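Benzoylformate decarboxylase (Mycobacterium smegmatis, PDB 4Q9D) belongs to the thiamine pyrophosphate-dependent enzyme family, whose members bind that cofactor through a metal ion, and carries magnesium here. Local coordinates at residues G497-T502 against G521-V526; V455-R460 against L525-L530. One frame throughout, in Å; residues are numbered along the deposited sequence.

Contact 1. Residues G497-T502 against G521-V526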
loop_
_atom_site.group_PDB
_atom_site.type_symbol
_atom_site.label_atom_id
_atom_site.label_comp_id
_atom_site.label_asym_id
_atom_site.label_seq_id
_atom_site.Cartn_x
_atom_site.Cartn_y
_atom_site.Cartn_z
ATOM N N GLY B 497 6.997 40.692 6.578
ATOM C CA GLY B 497 6.592 41.754 5.666
ATOM C C GLY B 497 5.154 42.248 5.771
ATOM O O GLY B 497 4.723 43.077 4.965
ATOM N N CYS B 498 4.399 41.752 6.747
ATOM C CA CYS B 498 3.005 42.172 6.868
ATOM C C CYS B 498 2.901 43.421 7.730
ATOM O O CYS B 498 3.690 43.578 8.662
ATOM C CB CYS B 498 2.181 41.069 7.529
ATOM S SG CYS B 498 1.906 39.673 6.419
ATOM N N ARG B 499 1.931 44.286 7.426
ATOM C CA ARG B 499 1.513 45.328 8.368
ATOM C C ARG B 499 1.020 44.628 9.624
ATOM O O ARG B 499 0.512 43.500 9.563
ATOM C CB ARG B 499 0.337 46.129 7.828
ATOM C CG ARG B 499 0.585 47.024 6.635
ATOM C CD ARG B 499 -0.730 47.781 6.353
ATOM N NE ARG B 499 -0.918 48.833 7.367
ATOM C CZ ARG B 499 -1.861 48.887 8.323
ATOM N NH1 ARG B 499 -2.840 47.966 8.452
ATOM N NH2 ARG B 499 -1.829 49.920 9.158
ATOM N N THR B 500 1.111 45.294 10.762
ATOM C CA THR B 500 0.707 44.642 11.995
ATOM C C THR B 500 0.396 45.638 13.118
ATOM O O THR B 500 0.896 46.738 13.119
ATOM C CB THR B 500 1.795 43.634 12.454
ATOM O OG1 THR B 500 1.267 42.818 13.502
ATOM C CG2 THR B 500 3.007 44.360 12.965
ATOM N N ALA B 501 -0.466 45.239 14.049
ATOM C CA ALA B 501 -0.622 45.958 15.309
ATOM C C ALA B 501 -1.057 44.985 16.397
ATOM O O ALA B 501 -1.643 43.929 16.128
ATOM C CB ALA B 501 -1.612 47.135 15.184
ATOM N N THR B 502 -0.721 45.328 17.633
ATOM C CA THR B 502 -1.208 44.592 18.786
ATOM C C THR B 502 -2.287 45.488 19.398
ATOM O O THR B 502 -2.000 46.601 19.823
ATOM C CB THR B 502 -0.064 44.330 19.781
ATOM O OG1 THR B 502 0.931 43.509 19.147
ATOM C CG2 THR B 502 -0.582 43.660 21.084
ATOM N N GLY B 521 -2.181 45.438 0.800
ATOM C CA GLY B 521 -1.464 44.369 1.464
ATOM C C GLY B 521 -2.075 43.934 2.778
ATOM O O GLY B 521 -2.919 44.616 3.369
ATOM N N PRO B 522 -1.634 42.775 3.251
ATOM C CA PRO B 522 -2.242 42.098 4.396
ATOM C C PRO B 522 -1.835 42.749 5.703
ATOM O O PRO B 522 -0.763 43.346 5.818
ATOM C CB PRO B 522 -1.613 40.695 4.327
ATOM C CG PRO B 522 -0.255 40.958 3.738
ATOM C CD PRO B 522 -0.489 42.033 2.694
ATOM N N THR B 523 -2.676 42.581 6.710
ATOM C CA THR B 523 -2.352 43.026 8.059
ATOM C C THR B 523 -2.614 41.871 9.013
ATOM O O THR B 523 -3.589 41.129 8.852
ATOM C CB THR B 523 -3.275 44.207 8.488
ATOM O OG1 THR B 523 -3.154 45.272 7.546
ATOM C CG2 THR B 523 -2.930 44.703 9.889
ATOM N N VAL B 524 -1.733 41.730 9.991
ATOM C CA VAL B 524 -1.909 40.812 11.096
ATOM C C VAL B 524 -2.246 41.618 12.369
ATOM O O VAL B 524 -1.425 42.379 12.880
ATOM C CB VAL B 524 -0.648 39.957 11.313
ATOM C CG1 VAL B 524 -0.817 39.023 12.529
ATOM C CG2 VAL B 524 -0.303 39.150 10.009
ATOM N N LEU B 525 -3.470 41.469 12.857
ATOM C CA LEU B 525 -3.890 42.163 14.072
ATOM C C LEU B 525 -3.896 41.139 15.195
ATOM O O LEU B 525 -4.613 40.140 15.142
ATOM C CB LEU B 525 -5.278 42.799 13.898
ATOM C CG LEU B 525 -5.375 43.877 12.809
ATOM C CD1 LEU B 525 -6.819 44.392 12.674
ATOM C CD2 LEU B 525 -4.402 45.024 13.035
ATOM N N VAL B 526 -3.064 41.372 16.193
ATOM C CA VAL B 526 -2.966 40.469 17.311
ATOM C C VAL B 526 -3.839 41.015 18.452
ATOM O O VAL B 526 -3.610 42.121 18.935
ATOM C CB VAL B 526 -1.487 40.288 17.730
ATOM C CG1 VAL B 526 -1.385 39.223 18.806
ATOM C CG2 VAL B 526 -0.627 39.881 16.488
HETATM O O HOH W 1 1.103 44.753 4.344
#
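R499 and T523 face each other on neighbouring parallel strands, and the arginine can be followed outward across its partner. Its CB lies 3.6 Å from T523 OG1 and equally near P522 O; CG stays about 4.0 Å from P522 O, and CD passes 3.7 Å from T523 OG1. The chain bends at chi3 (75°), placing NE beyond CD, and NH1 then donates to T523 OG1 at 2.9 Å, with the hydroxyl near the guanidinium plane at its edge. T515 of helix 506-518 also touches this arginine. A long, flexible chain suits the sheet's outermost strand within this chain, where it can slant across a small threonine and still reach its hydroxyl. On the other face T500 OG1, anti to the backbone N (chi1 -168°), donates to V524 O at 2.8 Å. The same oxygen takes A501 N, so two donors grip it, while S490 OG bonds to T500 OG1 as well. C498 SG packs on P522 CG at 3.7 Å, where the strands begin. The direct R499 N to P522 O bond is weak, but a water accepts from that N and donates to that O. Side-chain hydroxyls, guanidinium and water thus supplement the backbone ladder closing this beta-alpha-beta unit.

Contact 2. Residues V455-R460 against L525-L530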
loop_
_atom_site.group_PDB
_atom_site.type_symbol
_atom_site.label_atom_id
_atom_site.label_comp_id
_atom_site.label_asym_id
_atom_site.label_seq_id
_atom_site.Cartn_x
_atom_site.Cartn_y
_atom_site.Cartn_z
ATOM N N VAL B 455 -6.936 40.353 6.014
ATOM C CA VAL B 455 -6.781 40.815 7.386
ATOM C C VAL B 455 -6.797 39.590 8.274
ATOM O O VAL B 455 -7.827 38.924 8.400
ATOM C CB VAL B 455 -7.933 41.775 7.807
ATOM C CG1 VAL B 455 -7.703 42.257 9.227
ATOM C CG2 VAL B 455 -8.032 42.960 6.828
ATOM N N PHE B 456 -5.649 39.267 8.856
ATOM C CA PHE B 456 -5.535 38.118 9.753
ATOM C C PHE B 456 -5.810 38.645 11.165
ATOM O O PHE B 456 -5.050 39.471 11.682
ATOM C CB PHE B 456 -4.100 37.528 9.711
ATOM C CG PHE B 456 -3.696 36.968 8.357
ATOM C CD1 PHE B 456 -4.109 35.697 7.954
ATOM C CD2 PHE B 456 -2.917 37.715 7.492
ATOM C CE1 PHE B 456 -3.730 35.166 6.700
ATOM C CE2 PHE B 456 -2.530 37.197 6.223
ATOM C CZ PHE B 456 -2.955 35.927 5.833
ATOM N N VAL B 457 -6.878 38.173 11.787
ATOM C CA VAL B 457 -7.191 38.571 13.144
ATOM C C VAL B 457 -6.843 37.411 14.052
ATOM O O VAL B 457 -7.506 36.373 14.048
ATOM C CB VAL B 457 -8.671 38.902 13.305
ATOM C CG1 VAL B 457 -8.986 39.226 14.787
ATOM C CG2 VAL B 457 -9.058 40.023 12.392
ATOM N N VAL B 458 -5.783 37.584 14.823
ATOM C CA VAL B 458 -5.246 36.495 15.626
ATOM C C VAL B 458 -5.648 36.637 17.090
ATOM O O VAL B 458 -5.321 37.620 17.744
ATOM C CB VAL B 458 -3.697 36.441 15.499
ATOM C CG1 VAL B 458 -3.119 35.394 16.430
ATOM C CG2 VAL B 458 -3.287 36.163 14.037
ATOM N N LEU B 459 -6.349 35.638 17.601
ATOM C CA LEU B 459 -6.823 35.669 18.979
ATOM C C LEU B 459 -5.797 35.059 19.921
ATOM O O LEU B 459 -5.655 33.833 20.026
ATOM C CB LEU B 459 -8.184 34.962 19.087
ATOM C CG LEU B 459 -9.382 35.641 18.400
ATOM C CD1 LEU B 459 -9.327 35.535 16.912
ATOM C CD2 LEU B 459 -10.677 34.996 18.901
ATOM N N ARG B 460 -5.071 35.939 20.596
ATOM C CA ARG B 460 -3.952 35.556 21.429
ATOM C C ARG B 460 -4.391 35.379 22.901
ATOM O O ARG B 460 -4.463 36.343 23.662
ATOM C CB ARG B 460 -2.835 36.613 21.296
ATOM C CG ARG B 460 -1.633 36.460 22.304
ATOM C CD ARG B 460 -0.613 35.458 21.799
ATOM N NE ARG B 460 0.553 35.343 22.676
ATOM C CZ ARG B 460 1.013 34.196 23.147
ATOM N NH1 ARG B 460 0.404 33.055 22.808
ATOM N NH2 ARG B 460 2.074 34.193 23.954
ATOM N N LEU B 525 -3.470 41.469 12.857
ATOM C CA LEU B 525 -3.890 42.163 14.072
ATOM C C LEU B 525 -3.896 41.139 15.195
ATOM O O LEU B 525 -4.613 40.140 15.142
ATOM C CB LEU B 525 -5.278 42.799 13.898
ATOM C CG LEU B 525 -5.375 43.877 12.809
ATOM C CD1 LEU B 525 -6.819 44.392 12.674
ATOM C CD2 LEU B 525 -4.402 45.024 13.035
ATOM N N VAL B 526 -3.064 41.372 16.193
ATOM C CA VAL B 526 -2.966 40.469 17.311
ATOM C C VAL B 526 -3.839 41.015 18.452
ATOM O O VAL B 526 -3.610 42.121 18.935
ATOM C CB VAL B 526 -1.487 40.288 17.730
ATOM C CG1 VAL B 526 -1.385 39.223 18.806
ATOM C CG2 VAL B 526 -0.627 39.881 16.488
ATOM N N VAL B 527 -4.850 40.241 18.854
ATOM C CA VAL B 527 -5.824 40.678 19.833
ATOM C C VAL B 527 -5.724 39.835 21.108
ATOM O O VAL B 527 -6.078 38.657 21.124
ATOM C CB VAL B 527 -7.250 40.593 19.277
ATOM C CG1 VAL B 527 -8.255 41.136 20.308
ATOM C CG2 VAL B 527 -7.375 41.363 17.940
ATOM N N PRO B 528 -5.234 40.435 22.201
ATOM C CA PRO B 528 -5.143 39.619 23.420
ATOM C C PRO B 528 -6.535 39.276 23.933
ATOM O O PRO B 528 -7.372 40.160 24.085
ATOM C CB PRO B 528 -4.389 40.527 24.409
ATOM C CG PRO B 528 -3.723 41.590 23.541
ATOM C CD PRO B 528 -4.625 41.769 22.346
ATOM N N THR B 529 -6.802 38.004 24.180
ATOM C CA THR B 529 -8.148 37.610 24.575
ATOM C C THR B 529 -8.049 36.726 25.811
ATOM O O THR B 529 -6.963 36.284 26.179
ATOM C CB THR B 529 -8.867 36.820 23.461
ATOM O OG1 THR B 529 -8.120 35.634 23.195
ATOM C CG2 THR B 529 -8.970 37.651 22.164
ATOM N N LEU B 530 -9.183 36.451 26.436
ATOM C CA LEU B 530 -9.206 35.634 27.648
ATOM C C LEU B 530 -9.218 34.144 27.336
ATOM O O LEU B 530 -9.871 33.720 26.383
ATOM C CB LEU B 530 -10.435 35.983 28.495
ATOM C CG LEU B 530 -10.553 37.477 28.817
ATOM C CD1 LEU B 530 -11.973 37.790 29.254
ATOM C CD2 LEU B 530 -9.563 37.888 29.887
#
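V457 and V527 meet across two adjacent strands of the parallel sheet in the C-terminal thiamine pyrophosphate-binding domain, an alpha/beta fold with helices packed on the sheet. The two side chains slant across each other, V457 CG1 lying 4.1 Å from V527 CG2; each valine has CG1 anti to its backbone N, which leaves CG2 beside that N. V455 and L525 are likewise inclined, touching through CG1 and CD1. Branched valines suit extended strands, and leucine reaches further, to L513 of helix 506-518. L459 continues this face, its CB 4.2 Å from T529 CG2, with V360 and Y361 of helix 357-367 nearby. The reverse face carries V458, V526 and R460. R460 CB rests 3.9 Å from V526 CG1, then the chain bends at chi2 (84°) and its end leads away from the neighbouring strand. Its guanidinium makes a salt bridge with D434, a magnesium ligand, and bonds to L484 O, so an arginine joins apolar packing to a charged site. The backbone ladder runs on past P528, which lacks an N-H but leaves the pairing intact: T529 N reaches R460 O at 2.9 Å from above the carbonyl plane, 53° out of it.

How the contacts relate
Strand 523-528 is common to both contacts: contact 1 pairs one of its edges with strand 499-502, and contact 2 pairs the other with strand 454-460. Their centres are 10 Å apart, and L525 and V526 belong to both. The bridge between them includes a probable hydrogen bond from F456 N to T523 O (2.8 Å), and V524 CG2 packs on F456 CD2 at 3.9 Å. Contact 2 is nearer the bound magnesium ion, about 6 Å from the side chain of L459 against about 10 Å for V526. Together they carry the sheet from strand 454-460, which leads to magnesium ligands N461 and E463 (the third, D434, follows strand 428-433), out to its last strand within this chain.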